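Probable glutathione reductase (Sinorhizobium meliloti, PDB 4DNA) probably catalyses the NADPH-dependent reduction of glutathione disulfide to glutathione, working as a homodimer with one FAD per subunit. Local coordinates at residues 143-148 against 264-269; 149-154 against 232-237; 155-160 against 260-265. One frame throughout, in Å; residues are numbered along the deposited sequence.

The three contacts follow the chain from strand 143-145 through the loop to the start of helix 160-163, as it leaves the FAD-binding part and passes over the probable NADP-binding part. Interactions 1 and 2 lie at the surface, whereas interaction 3 is partly buried. Interaction 1 is a two-stranded antiparallel ladder with polar side chains and an arginine laid against the flavin. Interaction 2 sets a turn on strand 234-239 through one backbone bond and aliphatic packing. Interaction 3 gives strand 259-262 two backbone bonds within an apolar setting. Interactions 1 and 3 share Leu-264 and Gly-265, while Val-237 of interaction 2 packs on Cys-157 of interaction 3.

Interaction 1. Residues 143-148 against 264-269; sequences GHPSPH and LGRMPN. With FAD (flavin-adenine dinucleotide), chain C.
The two-stranded antiparallel ribbon of strands 143-145 and 266-268 forms the double connection between the FAD-binding domain and the probable NADP-binding domain of this reductase family, and it borders the FAD pocket. His-144 and selenomethionine Met-267 make the hydrogen-bonded pair. Met-267 N points nearly along the C=O axis of His-144 O at 2.6 Å, with an N-H...O angle of 160°; His-144 N returns the bond to Met-267 O, an atom placed less surely. Beyond the paired strands, Ser-146 N bonds to Gly-265 O at 3.2 Å, and Ser-146 OG adds a weak bond to the same oxygen.

The side chains of His-144 and Met-267 lie on one face. With chi1 at 58°, CG of His-144 takes the crowded position between backbone N and carbonyl carbon, and ND1 makes an almost straight bond of 2.9 Å to Pro-145 O, which lies in the ring plane. CE1 of His-144 rests 3.7 Å from CB of Met-267. An alanine here would remove the imidazole, and would probably loosen the Pro-145 carbonyl and thin the packing over Met-267.

The guanidinium of Arg-266 is sandwiched off-centre between His-144 CA, 3.4 Å above one face, and the flavin methyl C8M, 3.3 Å above the opposite face. Its NH1 lies 3.5 Å from Pro-145 CG. At the adenine end of the cofactor, Asn-269 ND2 makes a weak bond to Gly-143 O and a hydrogen bond to Val-141 O. Pro-145 packs on Ser-160 and Asn-161 of helix 160-163, while Pro-268 touches Ala-287.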
loop_
_atom_site.group_PDB
_atom_site.type_symbol
_atom_site.label_atom_id
_atom_site.label_comp_id
_atom_site.label_asym_id
_atom_site.label_seq_id
_atom_site.Cartn_x
_atom_site.Cartn_y
_atom_site.Cartn_z
ATOM N N GLY A 143 -15.614 16.836 20.086
ATOM C CA GLY A 143 -15.807 18.244 19.746
ATOM C C GLY A 143 -16.783 18.448 18.601
ATOM O O GLY A 143 -17.603 17.580 18.322
ATOM N N HIS A 144 -16.681 19.600 17.943
ATOM C CA HIS A 144 -17.552 19.989 16.832
ATOM C C HIS A 144 -16.832 21.025 16.025
ATOM O O HIS A 144 -15.892 21.638 16.532
ATOM C CB HIS A 144 -18.876 20.556 17.337
ATOM C CG HIS A 144 -18.727 21.753 18.255
ATOM N ND1 HIS A 144 -18.339 22.964 17.813
ATOM C CD2 HIS A 144 -18.936 21.886 19.626
ATOM C CE1 HIS A 144 -18.297 23.825 18.845
ATOM N NE2 HIS A 144 -18.660 23.162 19.954
ATOM N N PRO A 145 -17.255 21.262 14.765
ATOM C CA PRO A 145 -16.508 22.249 13.984
ATOM C C PRO A 145 -16.660 23.620 14.609
ATOM O O PRO A 145 -17.706 23.922 15.173
ATOM C CB PRO A 145 -17.189 22.218 12.615
ATOM C CG PRO A 145 -17.939 20.922 12.579
ATOM C CD PRO A 145 -18.365 20.678 13.995
ATOM N N SER A 146 -15.607 24.426 14.526
ATOM C CA SER A 146 -15.612 25.768 15.097
ATOM C C SER A 146 -16.628 26.679 14.414
ATOM O O SER A 146 -16.618 26.814 13.192
ATOM C CB SER A 146 -14.221 26.405 15.009
ATOM O OG SER A 146 -13.248 25.607 15.662
ATOM N N PRO A 147 -17.528 27.290 15.200
ATOM C CA PRO A 147 -18.274 28.396 14.632
ATOM C C PRO A 147 -17.404 29.638 14.769
ATOM O O PRO A 147 -16.691 29.802 15.776
ATOM C CB PRO A 147 -19.516 28.499 15.529
ATOM C CG PRO A 147 -19.330 27.500 16.644
ATOM C CD PRO A 147 -17.899 27.046 16.603
ATOM N N HIS A 148 -17.435 30.492 13.755
ATOM C CA HIS A 148 -16.598 31.667 13.770
ATOM C C HIS A 148 -17.440 32.886 13.911
ATOM O O HIS A 148 -17.450 33.750 13.025
ATOM C CB HIS A 148 -15.723 31.687 12.527
ATOM C CG HIS A 148 -14.645 30.632 12.551
ATOM N ND1 HIS A 148 -13.368 30.903 12.906
ATOM C CD2 HIS A 148 -14.702 29.259 12.296
ATOM C CE1 HIS A 148 -12.639 29.768 12.861
ATOM N NE2 HIS A 148 -13.457 28.762 12.484
ATOM N N LEU A 264 -11.486 25.378 9.528
ATOM C CA LEU A 264 -10.376 25.835 10.372
ATOM C C LEU A 264 -10.601 25.484 11.842
ATOM O O LEU A 264 -11.062 26.324 12.628
ATOM C CB LEU A 264 -10.130 27.337 10.217
ATOM C CG LEU A 264 -10.713 28.063 9.015
ATOM C CD1 LEU A 264 -12.105 28.565 9.352
ATOM C CD2 LEU A 264 -9.811 29.223 8.639
ATOM N N GLY A 265 -10.284 24.240 12.202
ATOM C CA GLY A 265 -10.347 23.798 13.589
ATOM C C GLY A 265 -11.679 23.248 14.060
ATOM O O GLY A 265 -12.740 23.553 13.503
ATOM N N ARG A 266 -11.596 22.419 15.098
ATOM C CA ARG A 266 -12.753 21.883 15.811
ATOM C C ARG A 266 -12.690 22.347 17.258
ATOM O O ARG A 266 -11.654 22.803 17.714
ATOM C CB ARG A 266 -12.769 20.358 15.728
ATOM C CG ARG A 266 -13.086 19.843 14.331
ATOM C CD ARG A 266 -13.074 18.327 14.243
ATOM N NE ARG A 266 -14.147 17.667 14.999
ATOM C CZ ARG A 266 -15.430 17.671 14.648
ATOM N NH1 ARG A 266 -15.806 18.341 13.567
ATOM N NH2 ARG A 266 -16.343 17.029 15.381
HETATM N N MSE A 267 -13.789 22.241 17.984
HETATM C CA MSE A 267 -13.808 22.683 19.354
HETATM C C MSE A 267 -14.515 21.730 20.224
HETATM O O MSE A 267 -15.329 20.974 19.717
HETATM C CB MSE A 267 -14.600 23.940 19.372
HETATM C CG MSE A 267 -13.626 25.083 19.274
HETATM SE SE MSE A 267 -14.824 26.581 19.053
HETATM C CE MSE A 267 -13.489 27.993 18.781
ATOM N N PRO A 268 -14.237 21.712 21.513
ATOM C CA PRO A 268 -14.824 20.643 22.314
ATOM C C PRO A 268 -16.208 20.975 22.838
ATOM O O PRO A 268 -16.450 22.108 23.222
ATOM C CB PRO A 268 -13.818 20.470 23.464
ATOM C CG PRO A 268 -12.592 21.252 23.057
ATOM C CD PRO A 268 -13.135 22.376 22.226
ATOM N N ASN A 269 -17.097 19.983 22.852
ATOM C CA ASN A 269 -18.473 20.144 23.322
ATOM C C ASN A 269 -18.559 20.243 24.822
ATOM O O ASN A 269 -19.093 19.343 25.471
ATOM C CB ASN A 269 -19.330 18.951 22.915
ATOM C CG ASN A 269 -19.469 18.806 21.423
ATOM O OD1 ASN A 269 -19.716 19.788 20.718
ATOM N ND2 ASN A 269 -19.323 17.567 20.927
HETATM P PA FAD C . -16.802 11.523 18.750
HETATM O O1A FAD C . -16.601 12.980 18.372
HETATM O O2A FAD C . -16.537 10.390 17.783
HETATM O O5B FAD C . -18.305 11.330 19.280
HETATM C C5B FAD C . -18.712 11.665 20.614
HETATM C C4B FAD C . -20.232 11.619 20.605
HETATM O O4B FAD C . -20.811 12.214 21.765
HETATM C C3B FAD C . -20.762 12.380 19.405
HETATM O O3B FAD C . -21.546 11.480 18.608
HETATM C C2B FAD C . -21.565 13.520 20.001
HETATM O O2B FAD C . -22.711 13.825 19.205
HETATM C C1B FAD C . -21.944 12.994 21.378
HETATM N N9A FAD C . -22.150 14.048 22.399
HETATM C C8A FAD C . -21.504 15.229 22.429
HETATM N N7A FAD C . -21.867 15.984 23.493
HETATM C C5A FAD C . -22.767 15.264 24.173
HETATM C C6A FAD C . -23.539 15.495 25.404
HETATM N N6A FAD C . -23.370 16.676 26.047
HETATM N N1A FAD C . -24.383 14.513 25.817
HETATM C C2A FAD C . -24.516 13.358 25.120
HETATM N N3A FAD C . -23.835 13.085 23.983
HETATM C C4A FAD C . -22.957 13.986 23.464
HETATM N N1 FAD C . -9.543 10.394 12.491
HETATM C C2 FAD C . -8.740 9.434 11.979
HETATM O O2 FAD C . -8.083 8.709 12.757
HETATM N N3 FAD C . -8.628 9.240 10.651
HETATM C C4 FAD C . -9.296 9.978 9.742
HETATM O O4 FAD C . -9.169 9.753 8.514
HETATM C C4X FAD C . -10.190 11.057 10.232
HETATM N N5 FAD C . -10.899 11.839 9.388
HETATM C C5X FAD C . -11.713 12.810 9.881
HETATM C C6 FAD C . -12.444 13.618 9.009
HETATM C C7 FAD C . -13.277 14.627 9.506
HETATM C C7M FAD C . -14.048 15.471 8.522
HETATM C C8 FAD C . -13.404 14.836 10.983
HETATM C C8M FAD C . -14.294 15.893 11.577
HETATM C C9 FAD C . -12.676 14.035 11.852
HETATM C C9A FAD C . -11.837 13.036 11.359
HETATM N N10 FAD C . -11.106 12.228 12.253
HETATM C C10 FAD C . -10.272 11.224 11.708
HETATM C "C1'" FAD C . -11.223 12.453 13.706
HETATM C "C2'" FAD C . -12.126 11.448 14.406
HETATM O "O2'" FAD C . -13.414 11.447 13.783
HETATM C "C3'" FAD C . -12.229 11.769 15.898
HETATM O "O3'" FAD C . -10.902 11.953 16.406
HETATM C "C4'" FAD C . -12.924 10.671 16.704
HETATM O "O4'" FAD C . -14.300 10.589 16.312
HETATM C "C5'" FAD C . -12.844 10.949 18.195
HETATM O "O5'" FAD C . -14.016 10.430 18.820
HETATM P P FAD C . -14.492 10.829 20.312
HETATM O O1P FAD C . -14.482 9.589 21.186
HETATM O O2P FAD C . -13.773 12.078 20.765
HETATM O O3P FAD C . -16.042 11.212 20.135
#

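Interaction 2. Residues 149-154 against 232-237; sequences DALPGH and DIIQSV
This is a small surface contact in which a turn of the loop between strand 143-145 and helix 160-163 rests on strand 234-239. A single backbone hydrogen bond joins the two: Val-237 N to Pro-152 O, 3.1 Å long and almost straight at 176°, with the donor above the carbonyl plane. One residue on, Gly-153 CA makes a C-H...O contact with Val-237 O at 3.3 Å. A side chain on Gly-153 would run into that oxygen.

The turn is a type II beta turn from Leu-151 to His-154, with Gly-153 at its third position, where phi is positive (69°). Two donors of His-154 grip Leu-151 O: the backbone N, and ND1 at 2.7 Å, which lies in the carbonyl plane while the oxygen lies in the ring plane. The imidazole therefore braces the turn from within, one of its faces laid over Asp-149 CA.

Strand 234-239 is an outer strand of the three-stranded antiparallel meander that follows the third parallel strand of the Rossmann-like, probable NADP-binding domain. Leu-151 gives the largest share of the packing from the turn. With CG anti to the backbone N (chi1 171°), its two methyls diverge: CD1 reaches Ile-234 CG2, 3.9 Å away, and lies against the carbonyl oxygens of Ile-234 and Gln-235, while CD2 meets Val-237 CG2 at 3.9 Å. The ring of Pro-152 sets its CB 3.8 Å from Ser-236 CB.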
loop_
_atom_site.group_PDB
_atom_site.type_symbol
_atom_site.label_atom_id
_atom_site.label_comp_id
_atom_site.label_asym_id
_atom_site.label_seq_id
_atom_site.Cartn_x
_atom_site.Cartn_y
_atom_site.Cartn_z
ATOM N N ASP A 149 -18.143 32.973 15.044
ATOM C CA ASP A 149 -19.177 33.998 15.248
ATOM C C ASP A 149 -18.672 35.428 15.028
ATOM O O ASP A 149 -19.458 36.352 14.830
ATOM C CB ASP A 149 -19.850 33.844 16.620
ATOM C CG ASP A 149 -20.818 32.649 16.681
ATOM O OD1 ASP A 149 -20.776 31.764 15.799
ATOM O OD2 ASP A 149 -21.631 32.589 17.628
ATOM N N ALA A 150 -17.353 35.587 15.042
ATOM C CA ALA A 150 -16.721 36.871 14.775
ATOM C C ALA A 150 -16.779 37.275 13.292
ATOM O O ALA A 150 -16.813 38.468 12.978
ATOM C CB ALA A 150 -15.286 36.869 15.283
ATOM N N LEU A 151 -16.789 36.298 12.385
ATOM C CA LEU A 151 -16.887 36.606 10.955
ATOM C C LEU A 151 -18.307 37.012 10.535
ATOM O O LEU A 151 -19.253 36.232 10.716
ATOM C CB LEU A 151 -16.422 35.422 10.106
ATOM C CG LEU A 151 -16.678 35.556 8.597
ATOM C CD1 LEU A 151 -15.599 36.410 7.939
ATOM C CD2 LEU A 151 -16.781 34.199 7.924
ATOM N N PRO A 152 -18.461 38.227 9.962
ATOM C CA PRO A 152 -19.763 38.626 9.412
ATOM C C PRO A 152 -20.241 37.616 8.372
ATOM O O PRO A 152 -19.447 37.152 7.550
ATOM C CB PRO A 152 -19.467 39.972 8.743
ATOM C CG PRO A 152 -18.283 40.498 9.475
ATOM C CD PRO A 152 -17.449 39.290 9.794
ATOM N N GLY A 153 -21.518 37.255 8.425
ATOM C CA GLY A 153 -22.087 36.345 7.442
ATOM C C GLY A 153 -21.591 34.909 7.521
ATOM O O GLY A 153 -21.666 34.172 6.539
ATOM N N HIS A 154 -21.093 34.510 8.689
ATOM C CA HIS A 154 -20.641 33.134 8.920
ATOM C C HIS A 154 -21.767 32.149 8.811
ATOM O O HIS A 154 -21.559 30.993 8.438
ATOM C CB HIS A 154 -19.978 33.001 10.290
ATOM C CG HIS A 154 -20.896 33.329 11.450
ATOM N ND1 HIS A 154 -20.963 34.559 11.996
ATOM C CD2 HIS A 154 -21.796 32.530 12.162
ATOM C CE1 HIS A 154 -21.865 34.555 12.998
ATOM N NE2 HIS A 154 -22.371 33.312 13.100
ATOM N N ASP A 232 -3.574 34.678 3.710
ATOM C CA ASP A 232 -4.777 35.470 3.483
ATOM C C ASP A 232 -5.957 34.938 4.276
ATOM O O ASP A 232 -5.959 33.791 4.701
ATOM C CB ASP A 232 -5.111 35.494 1.994
ATOM C CG ASP A 232 -5.971 36.675 1.600
ATOM O OD1 ASP A 232 -6.252 37.558 2.446
ATOM O OD2 ASP A 232 -6.371 36.711 0.421
ATOM N N ILE A 233 -6.965 35.790 4.435
ATOM C CA ILE A 233 -8.065 35.583 5.364
ATOM C C ILE A 233 -9.360 36.060 4.701
ATOM O O ILE A 233 -9.321 36.924 3.815
ATOM C CB ILE A 233 -7.772 36.368 6.677
ATOM C CG1 ILE A 233 -8.342 35.650 7.904
ATOM C CG2 ILE A 233 -8.204 37.834 6.602
ATOM C CD1 ILE A 233 -7.620 35.998 9.198
ATOM N N ILE A 234 -10.502 35.513 5.114
ATOM C CA ILE A 234 -11.802 36.066 4.685
ATOM C C ILE A 234 -12.267 37.207 5.613
ATOM O O ILE A 234 -12.458 36.983 6.811
ATOM C CB ILE A 234 -12.889 34.970 4.563
ATOM C CG1 ILE A 234 -12.570 34.039 3.399
ATOM C CG2 ILE A 234 -14.268 35.581 4.347
ATOM C CD1 ILE A 234 -13.418 32.791 3.356
ATOM N N GLN A 235 -12.418 38.419 5.055
ATOM C CA GLN A 235 -12.911 39.604 5.795
ATOM C C GLN A 235 -14.371 39.401 6.230
ATOM O O GLN A 235 -14.724 39.635 7.394
ATOM C CB GLN A 235 -12.832 40.909 4.962
ATOM C CG GLN A 235 -11.566 41.172 4.154
ATOM C CD GLN A 235 -10.466 41.864 4.937
ATOM O OE1 GLN A 235 -10.101 41.436 6.033
ATOM N NE2 GLN A 235 -9.913 42.928 4.365
ATOM N N SER A 236 -15.206 38.974 5.276
ATOM C CA SER A 236 -16.644 38.748 5.488
ATOM C C SER A 236 -17.277 37.970 4.336
ATOM O O SER A 236 -16.790 38.007 3.198
ATOM C CB SER A 236 -17.375 40.076 5.631
ATOM O OG SER A 236 -17.319 40.776 4.408
ATOM N N VAL A 237 -18.374 37.285 4.639
ATOM C CA VAL A 237 -19.150 36.603 3.623
ATOM C C VAL A 237 -20.512 37.263 3.534
ATOM O O VAL A 237 -21.095 37.645 4.555
ATOM C CB VAL A 237 -19.331 35.098 3.930
ATOM C CG1 VAL A 237 -20.041 34.393 2.782
ATOM C CG2 VAL A 237 -17.993 34.423 4.182
#

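Interaction 3. Residues 155-160 against 260-265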
loop_
_atom_site.group_PDB
_atom_site.type_symbol
_atom_site.label_atom_id
_atom_site.label_comp_id
_atom_site.label_asym_id
_atom_site.label_seq_id
_atom_site.Cartn_x
_atom_site.Cartn_y
_atom_site.Cartn_z
ATOM N N GLU A 155 -22.975 32.602 9.137
ATOM C CA GLU A 155 -24.165 31.762 9.074
ATOM C C GLU A 155 -24.497 31.358 7.622
ATOM O O GLU A 155 -25.415 30.583 7.375
ATOM C CB GLU A 155 -25.354 32.440 9.792
ATOM C CG GLU A 155 -25.993 33.643 9.087
ATOM C CD GLU A 155 -25.181 34.940 9.146
ATOM O OE1 GLU A 155 -24.479 35.212 10.158
ATOM O OE2 GLU A 155 -25.262 35.710 8.162
ATOM N N LEU A 156 -23.725 31.868 6.671
ATOM C CA LEU A 156 -23.916 31.533 5.263
ATOM C C LEU A 156 -22.956 30.419 4.794
ATOM O O LEU A 156 -23.081 29.898 3.677
ATOM C CB LEU A 156 -23.778 32.796 4.404
ATOM C CG LEU A 156 -24.569 34.023 4.893
ATOM C CD1 LEU A 156 -24.127 35.280 4.172
ATOM C CD2 LEU A 156 -26.068 33.831 4.753
ATOM N N CYS A 157 -22.020 30.049 5.663
ATOM C CA CYS A 157 -20.973 29.107 5.320
ATOM C C CYS A 157 -21.325 27.692 5.721
ATOM O O CYS A 157 -22.332 27.466 6.387
ATOM C CB CYS A 157 -19.686 29.523 5.998
ATOM S SG CYS A 157 -19.079 31.094 5.380
ATOM N N ILE A 158 -20.502 26.732 5.311
ATOM C CA ILE A 158 -20.739 25.346 5.688
ATOM C C ILE A 158 -19.587 24.737 6.489
ATOM O O ILE A 158 -18.466 25.246 6.472
ATOM C CB ILE A 158 -21.095 24.455 4.477
ATOM C CG1 ILE A 158 -20.019 24.524 3.392
ATOM C CG2 ILE A 158 -22.456 24.827 3.925
ATOM C CD1 ILE A 158 -20.120 23.403 2.381
ATOM N N THR A 159 -19.884 23.664 7.215
ATOM C CA THR A 159 -18.847 22.887 7.879
ATOM C C THR A 159 -18.858 21.490 7.287
ATOM O O THR A 159 -19.702 21.167 6.450
ATOM C CB THR A 159 -19.055 22.790 9.405
ATOM O OG1 THR A 159 -20.245 22.049 9.685
ATOM C CG2 THR A 159 -19.153 24.154 10.035
ATOM N N SER A 160 -17.925 20.661 7.734
ATOM C CA SER A 160 -17.917 19.262 7.362
ATOM C C SER A 160 -19.203 18.536 7.797
ATOM O O SER A 160 -19.566 17.490 7.242
ATOM C CB SER A 160 -16.670 18.586 7.921
ATOM O OG SER A 160 -16.540 18.796 9.315
ATOM N N VAL A 260 -19.285 28.263 0.669
ATOM C CA VAL A 260 -18.064 28.657 1.373
ATOM C C VAL A 260 -17.900 27.796 2.619
ATOM O O VAL A 260 -18.653 27.924 3.570
ATOM C CB VAL A 260 -18.060 30.149 1.763
ATOM C CG1 VAL A 260 -16.799 30.484 2.546
ATOM C CG2 VAL A 260 -18.156 31.027 0.524
HETATM N N MSE A 261 -16.908 26.919 2.599
HETATM C CA MSE A 261 -16.674 26.013 3.696
HETATM C C MSE A 261 -15.628 26.552 4.608
HETATM O O MSE A 261 -14.530 26.927 4.169
HETATM C CB MSE A 261 -16.187 24.689 3.140
HETATM C CG MSE A 261 -16.121 23.642 4.242
HETATM SE SE MSE A 261 -15.661 21.956 3.345
HETATM C CE MSE A 261 -16.601 20.677 4.505
ATOM N N LEU A 262 -15.963 26.578 5.895
ATOM C CA LEU A 262 -14.989 26.836 6.945
ATOM C C LEU A 262 -14.453 25.533 7.523
ATOM O O LEU A 262 -15.180 24.785 8.179
ATOM C CB LEU A 262 -15.601 27.662 8.053
ATOM C CG LEU A 262 -16.211 28.971 7.603
ATOM C CD1 LEU A 262 -16.955 29.536 8.795
ATOM C CD2 LEU A 262 -15.148 29.926 7.079
ATOM N N ALA A 263 -13.174 25.275 7.264
ATOM C CA ALA A 263 -12.508 24.081 7.744
ATOM C C ALA A 263 -11.299 24.463 8.575
ATOM O O ALA A 263 -10.209 23.938 8.354
ATOM C CB ALA A 263 -12.089 23.206 6.573
ATOM N N LEU A 264 -11.486 25.378 9.528
ATOM C CA LEU A 264 -10.376 25.835 10.372
ATOM C C LEU A 264 -10.601 25.484 11.842
ATOM O O LEU A 264 -11.062 26.324 12.628
ATOM C CB LEU A 264 -10.130 27.337 10.217
ATOM C CG LEU A 264 -10.713 28.063 9.015
ATOM C CD1 LEU A 264 -12.105 28.565 9.352
ATOM C CD2 LEU A 264 -9.811 29.223 8.639
ATOM N N GLY A 265 -10.284 24.240 12.202
ATOM C CA GLY A 265 -10.347 23.798 13.589
ATOM C C GLY A 265 -11.679 23.248 14.060
ATOM O O GLY A 265 -12.740 23.553 13.503
#
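Strand 259-262 is the last strand of the four-stranded parallel sheet in the Rossmann-like, probable NADP-binding domain, and residues 157-159 run beside its outer edge in the same direction. At Val-260 the carbonyl oxygen accepts a 2.8 Å bond from Ile-158 N, the donor standing above the carbonyl plane. The side chain of Val-260, with CG1 anti to the backbone N, meets the sulfur of Cys-157: CG1 to SG is 3.7 Å. That sulfur also touches Val-237 of the neighbouring meander, so Cys-157 fills a junction between the two sheets.

Selenomethionine Met-261 forms the bridge with Ile-158. Its backbone hydrogen bonds go the other way, to Leu-174 and Ala-176 of strand 172-176, and toward Ile-158 O it makes a CA-H...O contact. CG lies anti to the backbone N (chi1 -172°), and CB sits 3.8 Å from Ile-158 CG1. The chain then bends at chi3 and brings CE to 3.4 Å from Ser-160 CA, at the start of helix 160-163. Thr-159 is the N-cap of that helix, and Phe-185 of helix 180-191 touches both Met-261 and Ser-160.

Leu-262 closes the contact. Its N donates to Ile-158 O at 2.9 Å, nearly along the C=O axis, and its side chain leans back along the edge until CG and CD1 each lie 3.9 Å from Cys-157 CB.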